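Local coordinates for protein TetR family transcriptional regulator (Rhodococcus erythropolis, PDB 4ZA6) that probably represses transcription of the quorum-sensing signal degradation gene qsdA, as a regulator of the TetR family, at residues T93-L98 with M104-L109; C154-H157 with L162-R165. All blocks are in the same frame, centred on the assembly; numbering follows the deposited sequence.

Interaction 1: T93-L98 with M104-L109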
loop_
_atom_site.group_PDB
_atom_site.type_symbol
_atom_site.label_atom_id
_atom_site.label_comp_id
_atom_site.label_asym_id
_atom_site.label_seq_id
_atom_site.Cartn_x
_atom_site.Cartn_y
_atom_site.Cartn_z
ATOM N N THR A 93 -6.382 7.410 -10.109
ATOM C CA THR A 93 -5.946 7.905 -11.428
ATOM C C THR A 93 -4.410 8.060 -11.482
ATOM O O THR A 93 -3.791 7.676 -12.482
ATOM C CB THR A 93 -6.694 9.179 -11.800
ATOM O OG1 THR A 93 -6.825 9.975 -10.628
ATOM C CG2 THR A 93 -8.051 8.889 -12.369
ATOM N N GLU A 94 -3.797 8.564 -10.384
ATOM C CA GLU A 94 -2.342 8.704 -10.247
ATOM C C GLU A 94 -1.616 7.350 -10.324
ATOM O O GLU A 94 -0.613 7.222 -11.032
ATOM C CB GLU A 94 -1.936 9.530 -9.008
ATOM C CG GLU A 94 -2.437 9.025 -7.662
ATOM C CD GLU A 94 -3.798 9.519 -7.195
ATOM O OE1 GLU A 94 -4.458 10.278 -7.943
ATOM O OE2 GLU A 94 -4.209 9.134 -6.073
ATOM N N LEU A 95 -2.153 6.320 -9.641
ATOM C CA LEU A 95 -1.572 4.978 -9.726
ATOM C C LEU A 95 -1.699 4.455 -11.150
ATOM O O LEU A 95 -0.713 3.975 -11.708
ATOM C CB LEU A 95 -2.213 3.985 -8.741
ATOM C CG LEU A 95 -1.596 2.580 -8.798
ATOM C CD1 LEU A 95 -0.119 2.613 -8.400
ATOM C CD2 LEU A 95 -2.368 1.607 -7.962
ATOM N N ARG A 96 -2.898 4.592 -11.740
ATOM C CA ARG A 96 -3.216 4.161 -13.105
ATOM C C ARG A 96 -2.227 4.705 -14.131
ATOM O O ARG A 96 -1.772 3.948 -14.983
ATOM C CB ARG A 96 -4.667 4.541 -13.470
ATOM C CG ARG A 96 -5.320 3.604 -14.481
ATOM C CD ARG A 96 -6.834 3.634 -14.388
ATOM N NE ARG A 96 -7.346 2.778 -13.313
ATOM C CZ ARG A 96 -7.686 1.498 -13.460
ATOM N NH1 ARG A 96 -7.569 0.904 -14.641
ATOM N NH2 ARG A 96 -8.144 0.804 -12.423
ATOM N N ALA A 97 -1.876 6.006 -14.031
ATOM C CA ALA A 97 -0.912 6.668 -14.911
ATOM C C ALA A 97 0.479 6.075 -14.717
ATOM O O ALA A 97 1.186 5.858 -15.694
ATOM C CB ALA A 97 -0.885 8.175 -14.629
ATOM N N LEU A 98 0.859 5.801 -13.449
ATOM C CA LEU A 98 2.151 5.227 -13.085
ATOM C C LEU A 98 2.265 3.795 -13.591
ATOM O O LEU A 98 3.251 3.478 -14.243
ATOM C CB LEU A 98 2.361 5.298 -11.556
ATOM C CG LEU A 98 3.684 4.732 -11.023
ATOM C CD1 LEU A 98 4.803 5.774 -11.081
ATOM C CD2 LEU A 98 3.518 4.184 -9.613
ATOM N N MET A 104 6.677 -2.811 -14.688
ATOM C CA MET A 104 7.716 -3.643 -14.070
ATOM C C MET A 104 8.287 -3.023 -12.797
ATOM O O MET A 104 8.547 -3.747 -11.833
ATOM C CB MET A 104 8.841 -3.964 -15.072
ATOM C CG MET A 104 8.389 -4.860 -16.223
ATOM S SD MET A 104 9.762 -5.390 -17.289
ATOM C CE MET A 104 10.565 -6.610 -16.208
ATOM N N VAL A 105 8.474 -1.688 -12.780
ATOM C CA VAL A 105 8.960 -0.975 -11.587
ATOM C C VAL A 105 7.921 -1.159 -10.508
ATOM O O VAL A 105 8.269 -1.557 -9.398
ATOM C CB VAL A 105 9.239 0.534 -11.869
ATOM C CG1 VAL A 105 9.486 1.315 -10.582
ATOM C CG2 VAL A 105 10.424 0.707 -12.814
ATOM N N PHE A 106 6.629 -0.920 -10.845
ATOM C CA PHE A 106 5.548 -1.055 -9.873
ATOM C C PHE A 106 5.366 -2.487 -9.332
ATOM O O PHE A 106 5.155 -2.643 -8.119
ATOM C CB PHE A 106 4.215 -0.473 -10.392
ATOM C CG PHE A 106 3.167 -0.470 -9.308
ATOM C CD1 PHE A 106 3.215 0.459 -8.280
ATOM C CD2 PHE A 106 2.216 -1.481 -9.237
ATOM C CE1 PHE A 106 2.293 0.405 -7.218
ATOM C CE2 PHE A 106 1.276 -1.511 -8.200
ATOM C CZ PHE A 106 1.329 -0.571 -7.190
ATOM N N ILE A 107 5.456 -3.513 -10.200
ATOM C CA ILE A 107 5.310 -4.903 -9.748
ATOM C C ILE A 107 6.321 -5.159 -8.635
ATOM O O ILE A 107 5.960 -5.695 -7.575
ATOM C CB ILE A 107 5.417 -5.951 -10.898
ATOM C CG1 ILE A 107 4.191 -5.872 -11.853
ATOM C CG2 ILE A 107 5.509 -7.382 -10.294
ATOM C CD1 ILE A 107 4.389 -6.574 -13.245
ATOM N N LYS A 108 7.577 -4.713 -8.866
ATOM C CA LYS A 108 8.698 -4.833 -7.933
ATOM C C LYS A 108 8.436 -4.094 -6.625
ATOM O O LYS A 108 8.599 -4.677 -5.556
ATOM C CB LYS A 108 9.998 -4.354 -8.601
ATOM C CG LYS A 108 11.235 -4.472 -7.737
ATOM C CD LYS A 108 12.492 -4.297 -8.553
ATOM C CE LYS A 108 13.700 -4.608 -7.725
ATOM N NZ LYS A 108 14.183 -3.432 -6.940
ATOM N N LEU A 109 8.047 -2.820 -6.695
ATOM C CA LEU A 109 7.774 -2.020 -5.486
ATOM C C LEU A 109 6.582 -2.516 -4.637
ATOM O O LEU A 109 6.616 -2.437 -3.408
ATOM C CB LEU A 109 7.555 -0.547 -5.889
ATOM C CG LEU A 109 8.739 0.167 -6.529
ATOM C CD1 LEU A 109 8.366 1.585 -6.888
ATOM C CD2 LEU A 109 9.946 0.175 -5.616
#

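Interaction 2: C154-H157 with L162-R165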
loop_
_atom_site.group_PDB
_atom_site.type_symbol
_atom_site.label_atom_id
_atom_site.label_comp_id
_atom_site.label_asym_id
_atom_site.label_seq_id
_atom_site.Cartn_x
_atom_site.Cartn_y
_atom_site.Cartn_z
ATOM N N CYS A 154 -3.205 -10.970 -0.659
ATOM C CA CYS A 154 -4.089 -9.993 -1.287
ATOM C C CYS A 154 -3.503 -9.222 -2.414
ATOM O O CYS A 154 -4.221 -8.956 -3.375
ATOM C CB CYS A 154 -4.674 -9.048 -0.243
ATOM S SG CYS A 154 -5.775 -9.864 0.932
ATOM N N ASP A 155 -2.254 -8.741 -2.263
ATOM C CA ASP A 155 -1.701 -7.850 -3.262
ATOM C C ASP A 155 -1.628 -8.353 -4.712
ATOM O O ASP A 155 -1.962 -7.578 -5.630
ATOM C CB ASP A 155 -0.474 -7.102 -2.779
ATOM C CG ASP A 155 0.742 -7.927 -2.423
ATOM O OD1 ASP A 155 0.774 -9.154 -2.776
ATOM O OD2 ASP A 155 1.676 -7.354 -1.818
ATOM N N VAL A 156 -1.349 -9.664 -4.916
ATOM C CA VAL A 156 -1.317 -10.232 -6.279
ATOM C C VAL A 156 -2.699 -10.208 -6.940
ATOM O O VAL A 156 -2.792 -10.214 -8.168
ATOM C CB VAL A 156 -0.612 -11.621 -6.394
ATOM C CG1 VAL A 156 0.899 -11.480 -6.176
ATOM C CG2 VAL A 156 -1.210 -12.631 -5.417
ATOM N N HIS A 157 -3.776 -10.197 -6.114
ATOM C CA HIS A 157 -5.154 -10.154 -6.604
ATOM C C HIS A 157 -5.534 -8.730 -6.898
ATOM O O HIS A 157 -6.122 -8.466 -7.955
ATOM C CB HIS A 157 -6.132 -10.820 -5.622
ATOM C CG HIS A 157 -5.972 -12.301 -5.576
ATOM N ND1 HIS A 157 -6.370 -13.096 -6.623
ATOM C CD2 HIS A 157 -5.400 -13.079 -4.633
ATOM C CE1 HIS A 157 -6.058 -14.331 -6.278
ATOM N NE2 HIS A 157 -5.494 -14.372 -5.083
ATOM N N LEU A 162 -1.834 -6.422 -13.888
ATOM C CA LEU A 162 -0.401 -6.287 -14.169
ATOM C C LEU A 162 0.291 -7.625 -14.334
ATOM O O LEU A 162 1.402 -7.691 -14.851
ATOM C CB LEU A 162 0.289 -5.477 -13.066
ATOM C CG LEU A 162 -0.180 -4.028 -12.953
ATOM C CD1 LEU A 162 0.384 -3.381 -11.729
ATOM C CD2 LEU A 162 0.139 -3.232 -14.248
ATOM N N LEU A 163 -0.370 -8.689 -13.870
ATOM C CA LEU A 163 0.148 -10.045 -13.885
ATOM C C LEU A 163 -0.495 -10.888 -14.960
ATOM O O LEU A 163 -0.351 -12.109 -14.951
ATOM C CB LEU A 163 0.020 -10.676 -12.479
ATOM C CG LEU A 163 0.542 -9.827 -11.287
ATOM C CD1 LEU A 163 0.188 -10.452 -9.960
ATOM C CD2 LEU A 163 2.045 -9.601 -11.361
ATOM N N GLY A 164 -1.179 -10.231 -15.896
ATOM C CA GLY A 164 -1.804 -10.891 -17.039
ATOM C C GLY A 164 -3.282 -11.200 -16.954
ATOM O O GLY A 164 -3.833 -11.815 -17.875
ATOM N N ARG A 165 -3.947 -10.784 -15.870
ATOM C CA ARG A 165 -5.377 -11.044 -15.717
ATOM C C ARG A 165 -6.271 -9.908 -16.186
ATOM O O ARG A 165 -5.777 -8.867 -16.621
ATOM C CB ARG A 165 -5.707 -11.624 -14.333
ATOM C CG ARG A 165 -5.160 -13.061 -14.210
ATOM C CD ARG A 165 -5.232 -13.656 -12.821
ATOM N NE ARG A 165 -4.026 -13.446 -12.005
ATOM C CZ ARG A 165 -3.725 -14.155 -10.922
ATOM N NH1 ARG A 165 -4.522 -15.139 -10.519
ATOM N NH2 ARG A 165 -2.628 -13.882 -10.228
#

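Interaction 1: T93-L98 with M104-L109
The Phe106 ring carries Leu95 on one face, where methyl CD1 lies 3.5 Å from Phe106 CE1 and 3.7 Å from Phe106 CZ. This is a methyl packed over an aromatic face, on the CE1 side of the ring. Leu98 comes to the same ring obliquely, with its CD2 4.0 Å from Phe106 CD1. Tyr159 meets Phe106 edge-to-face. Each leucine side chain crosses the phenylalanine side chain at about a right angle. Phe106 extends from its helix with CG anti to the backbone N (chi1 -173°), which carries the ring across to helix 93-101. Leu95 and Leu98 are about one turn apart on that helix and offer one methyl each. The CA atoms of Leu98 and Phe106 remain 7.8 Å apart, and the two segments meet through side chains. Tyr18 of helix 4-19 touches both leucines, and Leu51 and Leu55 of helix 47-69 pack on Leu98. A bound methylpentanediol, probably from the crystallisation liquor, lies about 4 Å from the Phe106 side chain and may mark a pocket. This is apolar packing of two successive short helices in the TetR-like C-terminal region. No hydrogen bond crosses between the segments; dispersion and burial of apolar surface hold the contact.

Interaction 2: C154-H157 with L162-R165
Val156 and Leu163 bring their CA atoms within 7.7 Å of each other, where the helical turn 154-157 meets the irregular segment 162-165. Gly164 follows in a left-handed conformation (phi 98°), which leads the chain into Arg165. Leu163 makes the main contact through one methyl. Its CD1 is 3.8 Å from Val156 CB and 4.0 Å from Val156 CG1. The same methyl lies 3.5 Å from Val156 O, so it covers part of the backbone as well as the valine side chain. The two side chains cross at about a right angle. In Val156, CG1 stands anti to the carbonyl carbon (chi1 -70°), which sets this branch beside the leucine methyl. The Arg165 guanidinium approaches Val156 O obliquely, with NH2 4.2 Å away, and no hydrogen bond forms between them. The Arg165 side chain is poorly ordered, consistent with so loose an approach. Glu169 takes a hydrogen bond from His157 ND1 and makes a long, weak ion pair with Arg165 NH1. The contact lies at the surface, where the end of helix 143-158 meets the loop leading to helix 170-181. Met111 of helix 103-111 touches both Val156 and Leu163.

In the fold
Interaction 1 comes first along the chain and closes before interaction 2 opens. Their centres are about 12 Å apart, and all four segments belong to the TetR-like C-terminal region. Interaction 1 pairs helices 93-101 and 103-111. Interaction 2 joins the end of helix 143-158 to the loop before helix 170-181. They touch directly: Phe106 CD2 packs 3.6 Å from Leu162 CD1, and Ile107 CG2 lies 4.2 Å from Leu163 CD2. Helix 103-111, which carries half of interaction 1, thus also packs on the loop of interaction 2. Apolar packing runs from a buried contact between helices to a surface contact within this all-helical region.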